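Local coordinates for protein valine-pyruvate aminotransferase (Salmonella typhimurium, PDB 3G7Q) that catalyses the transfer of an amino group from L-valine to pyruvate, a pyridoxal 5'-phosphate-dependent reaction that takes part in alanine biosynthesis, at residues Q48-T53 with L299-E304; M246-L251 with C291-R296. All coordinates share one frame; numbering follows the deposited sequence. Where two conformers were deposited one is given.

In the fold
Contact 1 packs helix 45-61 against the start of helix 299-325, and contact 2 packs helix 285-295 against the turn after strand 242-247. Their centres lie about 9 Å apart, on the same side of the chain's centre, and they form one apolar cluster. Tyr50 OH of contact 1 sits 3.4 Å from Met293 CG of contact 2, and Leu299 CD1 is 3.9 Å from Leu251 CD2. Contact 2 is nearer the active site, because its turn carries Lys250. That residue matches the lysine that holds pyridoxal phosphate in class I aminotransferases and probably does so here. Contact 1 lies farther out, beside the second subunit.

Contact 1: residues Q48-T53 with L299-E304; sequences QDYFQT and LLRLSE
Leu302 sets one methyl squarely over the ring of Tyr50, joining two helices of the class I aminotransferase fold: helix 45-61, which runs past the second subunit, and the start of the long helix 299-325. The helices stand well apart, with the alpha carbons of Tyr50 and Leu302 separated by 9.4 Å, so these two side chains have to bridge the gap. Tyr50 extends with CG anti to its backbone nitrogen (chi1 177°), which carries the ring out towards the other helix. Leu302 answers with a single branch. Its CD1 is 3.6 Å from the ring centroid and only 5° off the normal, a CH-pi contact over the middle of the face. The six ring carbons are therefore almost equally distant from it, with CE2 of Tyr50 among the nearest at 3.7 Å from Leu302 CD1. Phe51 meets the same ring differently, bringing its CD1 to the edge in the ring plane.

Arg301 closes the outer side loosely, its NH2 lying obliquely 4.4 Å from Tyr50 CE1, and no hydrogen bond crosses between the two segments. Asp298 ties the polar ends together instead: its OD2 is hydrogen-bonded to Tyr50 OH, while its OD1 forms a salt bridge with Arg301 NH2. Holding the hydroxyl at one end and pressing the methyl on the face probably restricts how the ring can tilt. On the far side of helix 45-61, Gln52 NE2 is hydrogen-bonded to Val59 O of the second subunit, which places this contact close to the dimer interface. Within helix 299-325, Leu299 O accepts both Ser303 N and Ser303 OG, from opposite faces of its carbonyl plane, the hydroxyl at 3.0 Å.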
loop_
_atom_site.group_PDB
_atom_site.type_symbol
_atom_site.label_atom_id
_atom_site.label_comp_id
_atom_site.label_asym_id
_atom_site.label_seq_id
_atom_site.Cartn_x
_atom_site.Cartn_y
_atom_site.Cartn_z
ATOM N N GLN A 48 3.390 22.958 -9.864
ATOM C CA GLN A 48 2.497 22.315 -10.840
ATOM C C GLN A 48 3.091 22.431 -12.237
ATOM O O GLN A 48 3.081 21.461 -13.011
ATOM C CB GLN A 48 1.109 22.921 -10.770
ATOM C CG GLN A 48 0.392 22.729 -9.415
ATOM C CD GLN A 48 0.041 21.279 -9.062
ATOM O OE1 GLN A 48 -0.297 20.980 -7.916
ATOM N NE2 GLN A 48 0.090 20.385 -10.049
ATOM N N ASP A 49 3.663 23.594 -12.553
ATOM C CA ASP A 49 4.316 23.784 -13.846
ATOM C C ASP A 49 5.517 22.844 -13.986
ATOM O O ASP A 49 5.706 22.218 -15.030
ATOM C CB ASP A 49 4.806 25.239 -14.014
ATOM C CG ASP A 49 3.671 26.249 -14.125
ATOM O OD1 ASP A 49 2.497 25.866 -14.357
ATOM O OD2 ASP A 49 3.972 27.459 -13.992
ATOM N N TYR A 50 6.325 22.756 -12.932
ATOM C CA TYR A 50 7.473 21.862 -12.923
ATOM C C TYR A 50 7.044 20.416 -13.169
ATOM O O TYR A 50 7.592 19.753 -14.029
ATOM C CB TYR A 50 8.228 21.931 -11.586
ATOM C CG TYR A 50 9.373 20.961 -11.562
ATOM C CD1 TYR A 50 10.621 21.305 -12.092
ATOM C CD2 TYR A 50 9.205 19.678 -11.039
ATOM C CE1 TYR A 50 11.666 20.398 -12.091
ATOM C CE2 TYR A 50 10.233 18.768 -11.056
ATOM C CZ TYR A 50 11.460 19.124 -11.567
ATOM O OH TYR A 50 12.474 18.199 -11.559
ATOM N N PHE A 51 6.065 19.926 -12.410
ATOM C CA PHE A 51 5.610 18.535 -12.600
ATOM C C PHE A 51 5.013 18.289 -13.979
ATOM O O PHE A 51 5.193 17.201 -14.556
ATOM C CB PHE A 51 4.615 18.125 -11.526
ATOM C CG PHE A 51 5.199 18.085 -10.114
ATOM C CD1 PHE A 51 6.382 17.408 -9.837
ATOM C CD2 PHE A 51 4.510 18.633 -9.058
ATOM C CE1 PHE A 51 6.892 17.355 -8.536
ATOM C CE2 PHE A 51 5.039 18.592 -7.748
ATOM C CZ PHE A 51 6.235 17.958 -7.505
ATOM N N GLN A 52 4.283 19.265 -14.515
ATOM C CA GLN A 52 3.718 19.113 -15.851
ATOM C C GLN A 52 4.821 18.947 -16.897
ATOM O O GLN A 52 4.731 18.088 -17.800
ATOM C CB GLN A 52 2.795 20.283 -16.195
ATOM C CG GLN A 52 2.217 20.234 -17.594
ATOM C CD GLN A 52 1.356 18.997 -17.861
ATOM O OE1 GLN A 52 0.670 18.497 -16.966
ATOM N NE2 GLN A 52 1.336 18.564 -19.095
ATOM N N THR A 53 5.878 19.742 -16.783
ATOM C CA THR A 53 6.986 19.640 -17.720
ATOM C C THR A 53 7.742 18.327 -17.524
ATOM O O THR A 53 8.124 17.675 -18.483
ATOM C CB THR A 53 7.949 20.842 -17.561
ATOM O OG1 THR A 53 7.205 22.041 -17.776
ATOM C CG2 THR A 53 9.114 20.765 -18.555
ATOM N N LEU A 299 15.633 18.156 -6.742
ATOM C CA LEU A 299 14.856 17.816 -5.540
ATOM C C LEU A 299 15.144 18.763 -4.363
ATOM O O LEU A 299 14.227 19.356 -3.783
ATOM C CB LEU A 299 15.081 16.341 -5.182
ATOM C CG LEU A 299 14.310 15.769 -3.993
ATOM C CD1 LEU A 299 12.804 15.940 -4.199
ATOM C CD2 LEU A 299 14.727 14.288 -3.767
ATOM N N LEU A 300 16.417 18.928 -4.026
ATOM C CA LEU A 300 16.779 19.846 -2.960
ATOM C C LEU A 300 16.514 21.305 -3.341
ATOM O O LEU A 300 16.021 22.090 -2.522
ATOM C CB LEU A 300 18.263 19.638 -2.553
ATOM C CG LEU A 300 18.541 18.480 -1.569
ATOM C CD1 LEU A 300 17.846 17.201 -1.965
ATOM C CD2 LEU A 300 20.051 18.228 -1.366
ATOM N N ARG A 301 16.830 21.684 -4.587
ATOM C CA ARG A 301 16.628 23.061 -5.041
ATOM C C ARG A 301 15.170 23.514 -4.904
ATOM O O ARG A 301 14.863 24.638 -4.449
ATOM C CB ARG A 301 17.040 23.179 -6.523
ATOM C CG ARG A 301 16.822 24.563 -7.145
ATOM C CD ARG A 301 17.297 24.634 -8.608
ATOM N NE ARG A 301 16.494 23.816 -9.514
ATOM C CZ ARG A 301 15.320 24.195 -10.026
ATOM N NH1 ARG A 301 14.786 25.368 -9.723
ATOM N NH2 ARG A 301 14.664 23.396 -10.850
ATOM N N LEU A 302 14.272 22.651 -5.334
ATOM C CA LEU A 302 12.850 22.993 -5.316
ATOM C C LEU A 302 12.360 23.075 -3.880
ATOM O O LEU A 302 11.601 23.986 -3.536
ATOM C CB LEU A 302 12.048 21.986 -6.119
ATOM C CG LEU A 302 12.233 22.060 -7.638
ATOM C CD1 LEU A 302 11.462 20.883 -8.272
ATOM C CD2 LEU A 302 11.815 23.432 -8.215
ATOM N N SER A 303 12.819 22.149 -3.039
ATOM C CA SER A 303 12.451 22.199 -1.624
ATOM C C SER A 303 12.883 23.508 -0.987
ATOM O O SER A 303 12.111 24.185 -0.290
ATOM C CB SER A 303 13.087 21.013 -0.884
ATOM O OG SER A 303 12.575 19.757 -1.367
ATOM N N GLU A 304 14.135 23.906 -1.208
ATOM C CA GLU A 304 14.643 25.108 -0.539
ATOM C C GLU A 304 14.209 26.427 -1.165
ATOM O O GLU A 304 13.969 27.397 -0.431
ATOM C CB GLU A 304 16.194 25.071 -0.434
ATOM C CG GLU A 304 16.874 26.272 0.313
ATOM C CD GLU A 304 16.657 26.349 1.867
ATOM O OE1 GLU A 304 16.493 25.315 2.536
ATOM O OE2 GLU A 304 16.676 27.466 2.434
#

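Contact 2: residues M246-L251 with C291-R296; sequences MSLSKL and CEMIKR
Leu248 and Met293 are the closest approach of the two backbones, 11.3 Å between alpha carbons, where a strand ends in a short 3-10 turn opposite helix 285-295. The turn holds Ser-Leu-Ser-Lys, an instance of the Ser-x-Ser-Lys motif common in class I aminotransferases, in which the lysine normally carries pyridoxal phosphate; Lys250 probably fills that role. Leu248 and Leu251 point towards the helix, with Met293, a selenomethionine in this crystal, reaching back between the elements.

The long gap is spanned by the end of Met293. Its CG lies beside the backbone nitrogen, and the chain then turns about the CG-SE bond (chi3 -71°), bringing CE to the two leucines. Leu251 meets it tip to tip: CD2 of Leu251 is 3.5 Å from Met293 CE and 3.6 Å from its SE, so methyl and selenium share one branch. Leu248 crosses the same side chain at a slant, its CD1 touching Met293 CE at 3.9 Å. Both Leu251 and Met293 were deposited in two conformers, and these distances belong to one of them. All three side chains are buried, and the contact between the segments is purely apolar.

Each segment is held by bonds of its own. Ser247 OG accepts Ser249 N at 3.2 Å, forming an ST turn where the strand ends, and Leu251 N bonds to Leu248 O, which sets the two leucines on one side of the turn. At the helix end Glu292 OE1 pairs with Lys63, and Asp57 takes Arg296 NH1. Arg296 also grips Glu292 side-on, two nitrogens on one oxygen: Arg296 NE, 2.8 Å from Glu292 OE2, is met by the anti lone pair of that oxygen, while NH2 reaches OE2 from above the carboxylate plane at 3.2 Å.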
loop_
_atom_site.group_PDB
_atom_site.type_symbol
_atom_site.label_atom_id
_atom_site.label_comp_id
_atom_site.label_asym_id
_atom_site.label_seq_id
_atom_site.Cartn_x
_atom_site.Cartn_y
_atom_site.Cartn_z
HETATM N N MSE A 246 10.678 9.214 5.504
HETATM C CA MSE A 246 10.534 10.326 4.580
HETATM C C MSE A 246 9.419 9.989 3.607
HETATM O O MSE A 246 8.960 8.851 3.536
HETATM C CB MSE A 246 11.861 10.615 3.867
HETATM C CG MSE A 246 13.005 10.975 4.837
HETATM SE SE MSE A 246 14.611 11.393 3.837
HETATM C CE MSE A 246 13.947 13.539 3.532
ATOM N N SER A 247 8.995 10.969 2.831
ATOM C CA SER A 247 7.884 10.753 1.924
ATOM C C SER A 247 7.950 11.720 0.777
ATOM O O SER A 247 8.527 12.779 0.891
ATOM C CB SER A 247 6.569 10.969 2.693
ATOM O OG SER A 247 5.435 10.827 1.833
ATOM N N LEU A 248 7.362 11.336 -0.340
ATOM C CA LEU A 248 7.272 12.204 -1.506
ATOM C C LEU A 248 6.008 13.070 -1.506
ATOM O O LEU A 248 5.965 14.092 -2.162
ATOM C CB LEU A 248 7.257 11.304 -2.735
ATOM C CG LEU A 248 7.434 11.855 -4.129
ATOM C CD1 LEU A 248 8.669 12.727 -4.265
ATOM C CD2 LEU A 248 7.507 10.625 -5.074
ATOM N N SER A 249 4.996 12.704 -0.737
ATOM C CA SER A 249 3.689 13.364 -0.857
ATOM C C SER A 249 3.673 14.853 -0.564
ATOM O O SER A 249 3.037 15.624 -1.299
ATOM C CB SER A 249 2.645 12.664 0.020
ATOM O OG SER A 249 2.869 12.928 1.373
ATOM N N LYS A 250 4.426 15.288 0.442
ATOM C CA LYS A 250 4.407 16.706 0.820
ATOM C C LYS A 250 5.233 17.586 -0.135
ATOM O O LYS A 250 5.276 18.814 0.019
ATOM C CB LYS A 250 4.740 16.883 2.296
ATOM C CG LYS A 250 3.949 15.935 3.235
ATOM C CD LYS A 250 2.417 16.069 3.136
ATOM C CE LYS A 250 1.729 14.987 3.965
ATOM N NZ LYS A 250 0.266 15.136 3.891
ATOM N N LEU A 251 5.873 16.955 -1.124
ATOM C CA LEU A 251 6.521 17.668 -2.207
ATOM C C LEU A 251 5.458 18.210 -3.172
ATOM O O LEU A 251 5.774 18.983 -4.073
ATOM C CB LEU A 251 7.450 16.732 -2.993
ATOM C CG LEU A 251 8.471 17.387 -3.931
ATOM C CD1 LEU A 251 9.580 17.991 -3.110
ATOM C CD2 LEU A 251 9.045 16.384 -4.923
ATOM N N CYS A 291 13.662 9.618 -8.991
ATOM C CA CYS A 291 14.935 9.334 -9.649
ATOM C C CYS A 291 15.308 10.462 -10.608
ATOM O O CYS A 291 16.453 10.925 -10.642
ATOM C CB CYS A 291 14.903 8.035 -10.446
ATOM S SG CYS A 291 15.084 6.535 -9.519
ATOM N N GLU A 292 14.321 10.902 -11.380
ATOM C CA GLU A 292 14.522 11.950 -12.356
ATOM C C GLU A 292 14.852 13.276 -11.687
ATOM O O GLU A 292 15.767 13.976 -12.131
ATOM C CB GLU A 292 13.278 12.073 -13.238
ATOM C CG GLU A 292 13.459 12.783 -14.535
ATOM C CD GLU A 292 14.514 12.138 -15.450
ATOM O OE1 GLU A 292 14.736 10.902 -15.442
ATOM O OE2 GLU A 292 15.155 12.923 -16.149
HETATM N N MSE A 293 14.117 13.631 -10.628
HETATM C CA MSE A 293 14.394 14.881 -9.922
HETATM C C MSE A 293 15.792 14.877 -9.304
HETATM O O MSE A 293 16.486 15.900 -9.322
HETATM C CB MSE A 293 13.331 15.171 -8.845
HETATM C CG MSE A 293 11.987 15.527 -9.447
HETATM SE SE MSE A 293 10.691 16.023 -8.108
HETATM C CE MSE A 293 10.447 14.290 -7.388
ATOM N N ILE A 294 16.212 13.732 -8.770
ATOM C CA ILE A 294 17.556 13.619 -8.174
ATOM C C ILE A 294 18.625 13.751 -9.259
ATOM O O ILE A 294 19.599 14.488 -9.097
ATOM C CB ILE A 294 17.720 12.303 -7.404
ATOM C CG1 ILE A 294 16.865 12.348 -6.142
ATOM C CG2 ILE A 294 19.196 12.060 -7.041
ATOM C CD1 ILE A 294 16.674 11.002 -5.470
ATOM N N LYS A 295 18.422 13.053 -10.369
ATOM C CA LYS A 295 19.334 13.119 -11.528
ATOM C C LYS A 295 19.487 14.533 -12.077
ATOM O O LYS A 295 20.585 14.946 -12.451
ATOM C CB LYS A 295 18.806 12.208 -12.634
ATOM C CG LYS A 295 19.626 12.160 -13.901
ATOM C CD LYS A 295 18.995 11.202 -14.922
ATOM N N ARG A 296 18.383 15.281 -12.111
ATOM C CA ARG A 296 18.399 16.646 -12.608
ATOM C C ARG A 296 18.829 17.675 -11.556
ATOM O O ARG A 296 18.871 18.869 -11.858
ATOM C CB ARG A 296 17.019 17.020 -13.128
ATOM C CG ARG A 296 16.539 16.163 -14.274
ATOM C CD ARG A 296 15.158 16.555 -14.695
ATOM N NE ARG A 296 14.733 15.697 -15.804
ATOM C CZ ARG A 296 13.806 16.020 -16.704
ATOM N NH1 ARG A 296 13.206 17.212 -16.694
ATOM N NH2 ARG A 296 13.504 15.152 -17.657
#